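Local coordinates for hypothetical protein (Nitrosomonas europaea, PDB 2IN3) that probably acts as a thiol-disulfide oxidoreductase or disulfide isomerase of the DsbA family, in its FrnE-like subfamily, at residues N83-P86 / E87-Y91; E127-Q131 / L132-K136; W172-G176 / F177-V181. All coordinates share one frame; numbering follows the deposited sequence.

Contact 1 (N83-P86 / E87-Y91)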
loop_
_atom_site.group_PDB
_atom_site.type_symbol
_atom_site.label_atom_id
_atom_site.label_comp_id
_atom_site.label_asym_id
_atom_site.label_seq_id
_atom_site.Cartn_x
_atom_site.Cartn_y
_atom_site.Cartn_z
ATOM N N ASN A 83 13.826 -16.929 9.778
ATOM C CA ASN A 83 14.503 -15.698 10.214
ATOM C C ASN A 83 13.779 -14.369 9.955
ATOM O O ASN A 83 14.419 -13.323 9.888
ATOM C CB ASN A 83 15.954 -15.659 9.728
ATOM C CG ASN A 83 16.773 -16.806 10.297
ATOM O OD1 ASN A 83 16.796 -17.902 9.738
ATOM N ND2 ASN A 83 17.434 -16.565 11.426
ATOM N N ALA A 84 12.452 -14.424 9.830
ATOM C CA ALA A 84 11.596 -13.230 9.728
ATOM C C ALA A 84 11.825 -12.256 10.880
ATOM O O ALA A 84 12.050 -12.665 12.037
ATOM C CB ALA A 84 10.118 -13.628 9.672
ATOM N N LEU A 85 11.778 -10.964 10.546
ATOM C CA LEU A 85 11.825 -9.890 11.542
ATOM C C LEU A 85 12.854 -10.144 12.650
ATOM O O LEU A 85 12.466 -10.325 13.810
ATOM C CB LEU A 85 10.420 -9.666 12.140
ATOM C CG LEU A 85 9.316 -9.320 11.129
ATOM C CD1 LEU A 85 7.915 -9.365 11.749
ATOM C CD2 LEU A 85 9.556 -7.957 10.500
ATOM N N PRO A 86 14.166 -10.136 12.306
ATOM C CA PRO A 86 15.223 -10.453 13.275
ATOM C C PRO A 86 15.259 -9.391 14.356
ATOM O O PRO A 86 14.843 -8.262 14.111
ATOM C CB PRO A 86 16.527 -10.361 12.461
ATOM C CG PRO A 86 16.137 -10.136 11.046
ATOM C CD PRO A 86 14.702 -9.745 10.986
ATOM N N GLU A 87 15.758 -9.733 15.539
ATOM C CA GLU A 87 15.790 -8.758 16.620
ATOM C C GLU A 87 16.732 -7.610 16.239
ATOM O O GLU A 87 17.829 -7.826 15.707
ATOM C CB GLU A 87 16.129 -9.409 17.984
ATOM C CG GLU A 87 17.557 -9.291 18.452
ATOM C CD GLU A 87 17.845 -7.991 19.209
ATOM O OE1 GLU A 87 16.991 -7.069 19.176
ATOM O OE2 GLU A 87 18.933 -7.889 19.833
ATOM N N GLY A 88 16.276 -6.391 16.493
ATOM C CA GLY A 88 17.022 -5.213 16.107
ATOM C C GLY A 88 16.331 -4.552 14.940
ATOM O O GLY A 88 16.575 -3.384 14.652
ATOM N N PHE A 89 15.457 -5.295 14.263
ATOM C CA PHE A 89 14.727 -4.746 13.141
ATOM C C PHE A 89 13.830 -3.606 13.616
ATOM O O PHE A 89 13.151 -3.726 14.647
ATOM C CB PHE A 89 13.889 -5.823 12.435
ATOM C CG PHE A 89 13.161 -5.311 11.240
ATOM C CD1 PHE A 89 13.850 -5.039 10.054
ATOM C CD2 PHE A 89 11.796 -5.049 11.310
ATOM C CE1 PHE A 89 13.175 -4.538 8.942
ATOM C CE2 PHE A 89 11.108 -4.548 10.213
ATOM C CZ PHE A 89 11.790 -4.294 9.026
ATOM N N ILE A 90 13.849 -2.507 12.865
ATOM C CA ILE A 90 13.054 -1.329 13.186
ATOM C C ILE A 90 11.922 -1.229 12.158
ATOM O O ILE A 90 12.163 -1.116 10.952
ATOM C CB ILE A 90 13.915 -0.044 13.223
ATOM C CG1 ILE A 90 14.998 -0.164 14.313
ATOM C CG2 ILE A 90 13.041 1.201 13.438
ATOM C CD1 ILE A 90 15.895 1.044 14.438
ATOM N N TYR A 91 10.692 -1.276 12.649
ATOM C CA TYR A 91 9.514 -1.348 11.794
ATOM C C TYR A 91 9.034 0.064 11.357
ATOM O O TYR A 91 7.930 0.503 11.717
ATOM C CB TYR A 91 8.410 -2.153 12.509
ATOM C CG TYR A 91 7.518 -2.910 11.554
ATOM C CD1 TYR A 91 7.667 -4.288 11.370
ATOM C CD2 TYR A 91 6.544 -2.243 10.806
ATOM C CE1 TYR A 91 6.855 -4.985 10.477
ATOM C CE2 TYR A 91 5.733 -2.930 9.898
ATOM C CZ TYR A 91 5.897 -4.291 9.742
ATOM O OH TYR A 91 5.097 -4.944 8.850
#
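The ring of F89 meets L85 obliquely: methyl CD2 of the leucine lies 3.8 Å from F89 CE2. Y91 takes the ring's edge, its CD1 approaching F89 CE2 in the plane of the phenyl group. The same L85 methyl is also at the rim of the tyrosine, near that ring's plane and 4.0 Å from Y91 CE1, so one methyl group serves two aromatic residues. What brings them together is a type II beta turn from P86 to F89, a textbook device for folding a chain back on itself. Its closing bond runs from F89 N to P86 O at 3.0 Å, with the donor tilted 26° from the carbonyl plane. G88 suits the turn because a side chain at its positive phi would jam against the carbonyl oxygen of E87. The phenyl group leaves the backbone with CG opposite the nitrogen (chi1 -178°), which carries it away from the turn and toward L85, while F89 CB stays 4.3 Å from P86 CD. From the surrounding fold, I64 and W68 of helix 58-75 pack on L85, and F122 of helix 111-123 touches both L85 and F89. At the far end of its ring, Y91 OH is hydrogen-bonded to the backbone oxygen of M17.

Contact 2 (E127-Q131 / L132-K136); sequences EDVAQ and LAILK
Two overlapping tight turns lead the chain through 127-131 into the helix that begins at L132. D128 is the centre of an inverse gamma turn, and a type I beta turn runs from D128 to Q131, the N-cap residue. The bond from L135 N to Q131 O, four residues back, is nearly straight: 3.0 Å, with an N-H...O angle of 166° and the donor in the carbonyl plane. Side chains reinforce the bends, for Q131 NE2 donates to D128 OD2 over 2.8 Å, meeting the carboxylate from above its plane, and A130 N makes a weak bond to D128 OD1. This helix start lies in the helical region that DsbA-like proteins insert into a thioredoxin fold, and helix 132-141 packs there against helices 111-123 and 146-154. I134 turns back from the first turn of the helix against the preceding loop. Its two branches part: CG1 comes to 3.2 Å from D128 O, whereas CG2, opposite the backbone nitrogen, touches both V129 CG1 (4.0 Å) and E127 OE1 (3.3 Å), which lie at roughly a right angle about it. That carboxylate oxygen is buried without a hydrogen-bond partner, K137 offering only a long, weak ion pair. With an alanine here, the loss of both branches would probably open a gap against the turn and leave V129 CG1 without its partner in the helix. L135 approaches from another side, setting its CD2 methyl 3.4 Å from V129 O.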
loop_
_atom_site.group_PDB
_atom_site.type_symbol
_atom_site.label_atom_id
_atom_site.label_comp_id
_atom_site.label_asym_id
_atom_site.label_seq_id
_atom_site.Cartn_x
_atom_site.Cartn_y
_atom_site.Cartn_z
ATOM N N GLU A 127 13.886 -8.022 2.609
ATOM C CA GLU A 127 14.731 -6.871 2.380
ATOM C C GLU A 127 14.254 -5.739 3.274
ATOM O O GLU A 127 13.069 -5.672 3.611
ATOM C CB GLU A 127 14.689 -6.455 0.923
ATOM C CG GLU A 127 15.110 -7.549 -0.017
ATOM C CD GLU A 127 15.222 -7.074 -1.446
ATOM O OE1 GLU A 127 15.218 -5.854 -1.683
ATOM O OE2 GLU A 127 15.296 -7.927 -2.343
ATOM N N ASP A 128 15.184 -4.880 3.678
ATOM C CA ASP A 128 14.842 -3.762 4.536
ATOM C C ASP A 128 14.342 -2.630 3.656
ATOM O O ASP A 128 15.105 -1.761 3.224
ATOM C CB ASP A 128 16.037 -3.335 5.392
ATOM C CG ASP A 128 15.650 -2.346 6.489
ATOM O OD1 ASP A 128 14.455 -1.971 6.587
ATOM O OD2 ASP A 128 16.556 -1.951 7.260
ATOM N N VAL A 129 13.038 -2.670 3.390
ATOM C CA VAL A 129 12.384 -1.714 2.497
ATOM C C VAL A 129 12.195 -0.322 3.104
ATOM O O VAL A 129 11.711 0.600 2.433
ATOM C CB VAL A 129 11.059 -2.278 1.906
ATOM C CG1 VAL A 129 11.351 -3.555 1.133
ATOM C CG2 VAL A 129 10.017 -2.521 2.990
ATOM N N ALA A 130 12.628 -0.166 4.356
ATOM C CA ALA A 130 12.828 1.165 4.948
ATOM C C ALA A 130 14.060 1.915 4.411
ATOM O O ALA A 130 14.202 3.117 4.659
ATOM C CB ALA A 130 12.899 1.056 6.462
ATOM N N GLN A 131 14.949 1.222 3.683
ATOM C CA GLN A 131 16.183 1.829 3.175
ATOM C C GLN A 131 16.112 2.301 1.721
ATOM O O GLN A 131 15.619 1.586 0.854
ATOM C CB GLN A 131 17.395 0.886 3.335
ATOM C CG GLN A 131 17.494 0.150 4.683
ATOM C CD GLN A 131 17.844 1.064 5.868
ATOM O OE1 GLN A 131 18.583 2.043 5.728
ATOM N NE2 GLN A 131 17.325 0.721 7.050
ATOM N N LEU A 132 16.660 3.489 1.460
ATOM C CA LEU A 132 16.733 4.040 0.099
ATOM C C LEU A 132 17.422 3.072 -0.877
ATOM O O LEU A 132 16.961 2.885 -2.010
ATOM C CB LEU A 132 17.413 5.430 0.076
ATOM C CG LEU A 132 17.865 6.015 -1.274
ATOM C CD1 LEU A 132 16.673 6.379 -2.139
ATOM C CD2 LEU A 132 18.809 7.213 -1.141
ATOM N N ALA A 133 18.510 2.456 -0.425
ATOM C CA ALA A 133 19.275 1.527 -1.251
ATOM C C ALA A 133 18.354 0.454 -1.821
ATOM O O ALA A 133 18.393 0.153 -3.020
ATOM C CB ALA A 133 20.425 0.904 -0.446
ATOM N N ILE A 134 17.492 -0.085 -0.963
ATOM C CA ILE A 134 16.521 -1.070 -1.382
ATOM C C ILE A 134 15.462 -0.491 -2.325
ATOM O O ILE A 134 15.199 -1.061 -3.402
ATOM C CB ILE A 134 15.885 -1.788 -0.151
ATOM C CG1 ILE A 134 16.986 -2.443 0.713
ATOM C CG2 ILE A 134 14.824 -2.794 -0.593
ATOM C CD1 ILE A 134 17.823 -3.491 -0.015
ATOM N N LEU A 135 14.879 0.649 -1.943
ATOM C CA LEU A 135 13.807 1.267 -2.715
ATOM C C LEU A 135 14.217 1.673 -4.143
ATOM O O LEU A 135 13.447 1.462 -5.094
ATOM C CB LEU A 135 13.211 2.463 -1.948
ATOM C CG LEU A 135 12.482 2.103 -0.629
ATOM C CD1 LEU A 135 12.134 3.360 0.176
ATOM C CD2 LEU A 135 11.225 1.228 -0.870
ATOM N N LYS A 136 15.404 2.260 -4.294
ATOM C CA LYS A 136 15.881 2.711 -5.611
ATOM C C LYS A 136 16.131 1.540 -6.567
ATOM O O LYS A 136 15.890 1.627 -7.781
ATOM C CB LYS A 136 17.119 3.622 -5.476
ATOM C CG LYS A 136 18.402 2.895 -5.078
ATOM C CD LYS A 136 19.550 3.877 -4.869
ATOM C CE LYS A 136 20.870 3.164 -4.566
ATOM N NZ LYS A 136 21.833 4.166 -3.986
#

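Contact 3 (W172-G176 / F177-V181)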
loop_
_atom_site.group_PDB
_atom_site.type_symbol
_atom_site.label_atom_id
_atom_site.label_comp_id
_atom_site.label_asym_id
_atom_site.label_seq_id
_atom_site.Cartn_x
_atom_site.Cartn_y
_atom_site.Cartn_z
ATOM N N TRP A 172 -10.096 11.331 7.613
ATOM C CA TRP A 172 -11.186 10.529 7.089
ATOM C C TRP A 172 -11.669 9.435 8.051
ATOM O O TRP A 172 -12.581 8.685 7.717
ATOM C CB TRP A 172 -10.804 9.883 5.760
ATOM C CG TRP A 172 -10.671 10.831 4.626
ATOM C CD1 TRP A 172 -10.901 12.179 4.636
ATOM C CD2 TRP A 172 -10.311 10.491 3.287
ATOM N NE1 TRP A 172 -10.665 12.703 3.385
ATOM C CE2 TRP A 172 -10.319 11.684 2.535
ATOM C CE3 TRP A 172 -9.962 9.288 2.647
ATOM C CZ2 TRP A 172 -9.994 11.712 1.172
ATOM C CZ3 TRP A 172 -9.657 9.319 1.301
ATOM C CH2 TRP A 172 -9.671 10.527 0.577
ATOM N N GLY A 173 -11.036 9.320 9.214
ATOM C CA GLY A 173 -11.435 8.329 10.214
ATOM C C GLY A 173 -11.172 6.867 9.871
ATOM O O GLY A 173 -11.854 5.978 10.397
ATOM N N ILE A 174 -10.182 6.593 9.019
ATOM C CA ILE A 174 -9.943 5.209 8.583
ATOM C C ILE A 174 -9.368 4.360 9.729
ATOM O O ILE A 174 -8.303 4.656 10.252
ATOM C CB ILE A 174 -9.007 5.119 7.342
ATOM C CG1 ILE A 174 -9.428 6.084 6.218
ATOM C CG2 ILE A 174 -8.892 3.665 6.834
ATOM C CD1 ILE A 174 -10.774 5.812 5.580
ATOM N N SER A 175 -10.068 3.284 10.087
ATOM C CA SER A 175 -9.712 2.510 11.290
ATOM C C SER A 175 -9.092 1.137 10.985
ATOM O O SER A 175 -8.530 0.482 11.876
ATOM C CB SER A 175 -10.929 2.339 12.204
ATOM O OG SER A 175 -11.924 1.552 11.560
ATOM N N GLY A 176 -9.204 0.704 9.737
ATOM C CA GLY A 176 -8.693 -0.592 9.343
ATOM C C GLY A 176 -8.060 -0.480 7.978
ATOM O O GLY A 176 -8.420 0.389 7.188
ATOM N N PHE A 177 -7.092 -1.344 7.710
ATOM C CA PHE A 177 -6.357 -1.304 6.429
ATOM C C PHE A 177 -6.226 -2.734 5.957
ATOM O O PHE A 177 -6.153 -3.632 6.802
ATOM C CB PHE A 177 -4.999 -0.657 6.621
ATOM C CG PHE A 177 -5.098 0.721 7.199
ATOM C CD1 PHE A 177 -5.035 1.837 6.369
ATOM C CD2 PHE A 177 -5.340 0.895 8.583
ATOM C CE1 PHE A 177 -5.162 3.128 6.905
ATOM C CE2 PHE A 177 -5.479 2.173 9.137
ATOM C CZ PHE A 177 -5.401 3.301 8.287
ATOM N N PRO A 178 -6.253 -2.957 4.625
ATOM C CA PRO A 178 -6.403 -1.965 3.548
ATOM C C PRO A 178 -7.804 -1.327 3.587
ATOM O O PRO A 178 -8.722 -1.940 4.115
ATOM C CB PRO A 178 -6.302 -2.825 2.275
ATOM C CG PRO A 178 -6.726 -4.206 2.707
ATOM C CD PRO A 178 -6.174 -4.335 4.101
ATOM N N ALA A 179 -7.956 -0.113 3.070
ATOM C CA ALA A 179 -9.279 0.500 3.018
ATOM C C ALA A 179 -9.491 0.997 1.614
ATOM O O ALA A 179 -8.529 1.256 0.884
ATOM C CB ALA A 179 -9.403 1.641 4.017
ATOM N N LEU A 180 -10.756 1.104 1.227
ATOM C CA LEU A 180 -11.099 1.619 -0.090
ATOM C C LEU A 180 -12.139 2.698 0.109
ATOM O O LEU A 180 -13.136 2.491 0.831
ATOM C CB LEU A 180 -11.673 0.495 -0.971
ATOM C CG LEU A 180 -10.629 -0.477 -1.566
ATOM C CD1 LEU A 180 -11.351 -1.597 -2.288
ATOM C CD2 LEU A 180 -9.683 0.186 -2.534
ATOM N N VAL A 181 -11.903 3.833 -0.530
ATOM C CA VAL A 181 -12.796 4.991 -0.462
ATOM C C VAL A 181 -13.012 5.526 -1.867
ATOM O O VAL A 181 -12.039 5.768 -2.602
ATOM C CB VAL A 181 -12.197 6.137 0.428
ATOM C CG1 VAL A 181 -13.038 7.428 0.295
ATOM C CG2 VAL A 181 -12.137 5.708 1.875
#
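I174 is the wedge between F177 and the start of the strand, and its two branches enter different hollows. Methyl CG2 sits over one face of the F177 ring in a CH-pi contact, 4.1 Å from the centroid, and also meets A179 CB at 3.5 Å, filling the notch between ring and strand. The other branch sends CD1 to V181 CG2 at 3.9 Å. V181 in turn is a two-pronged knob: while CG2 receives I174, CG1 approaches W172 CZ3 obliquely at 4.0 Å. The phenyl ring doubles back along its own chain because CG lies opposite the carbonyl carbon (chi1 -57°), and the face that takes I174 CG2 also bears G176 O. This oxygen is buried with no polar partner and rests 3.5 Å from A179 CB. After F177 the peptide is cis before P178, the hallmark cis-proline loop of the thioredoxin fold. Upstream, G173 closes helix 156-171 with a Schellman motif, and V169 of that helix packs on both I174 and F177. W172 meets W11 edge-to-face, A179 and V181 make backbone hydrogen bonds to I13 and W11 of strand 9-14, and P178 rests on C21 of helix 19-35.

Overall arrangement
Contacts 1 and 2 are neighbours on one side of the chain's centre, their centres 15 Å apart, and they touch where F89 CE1 lies 3.7 Å from D128 OD1. Contact 3 leads into the sheet at strand 179-184; its centre is about 27 Å from that of contact 1 (nearest atoms about 11 Å) and about 26 Å from that of contact 2 (about 16 Å). The probable redox site, a thioredoxin-type C18-C21 pair modelled as free thiols, relates them: P178 of contact 3 touches it, Y91 of contact 1 lies near without touching, and F89 and V129 pack on adjoining M17. A phosphate ion, probably from crystallisation, sits about 4 Å from the Y91 side chain.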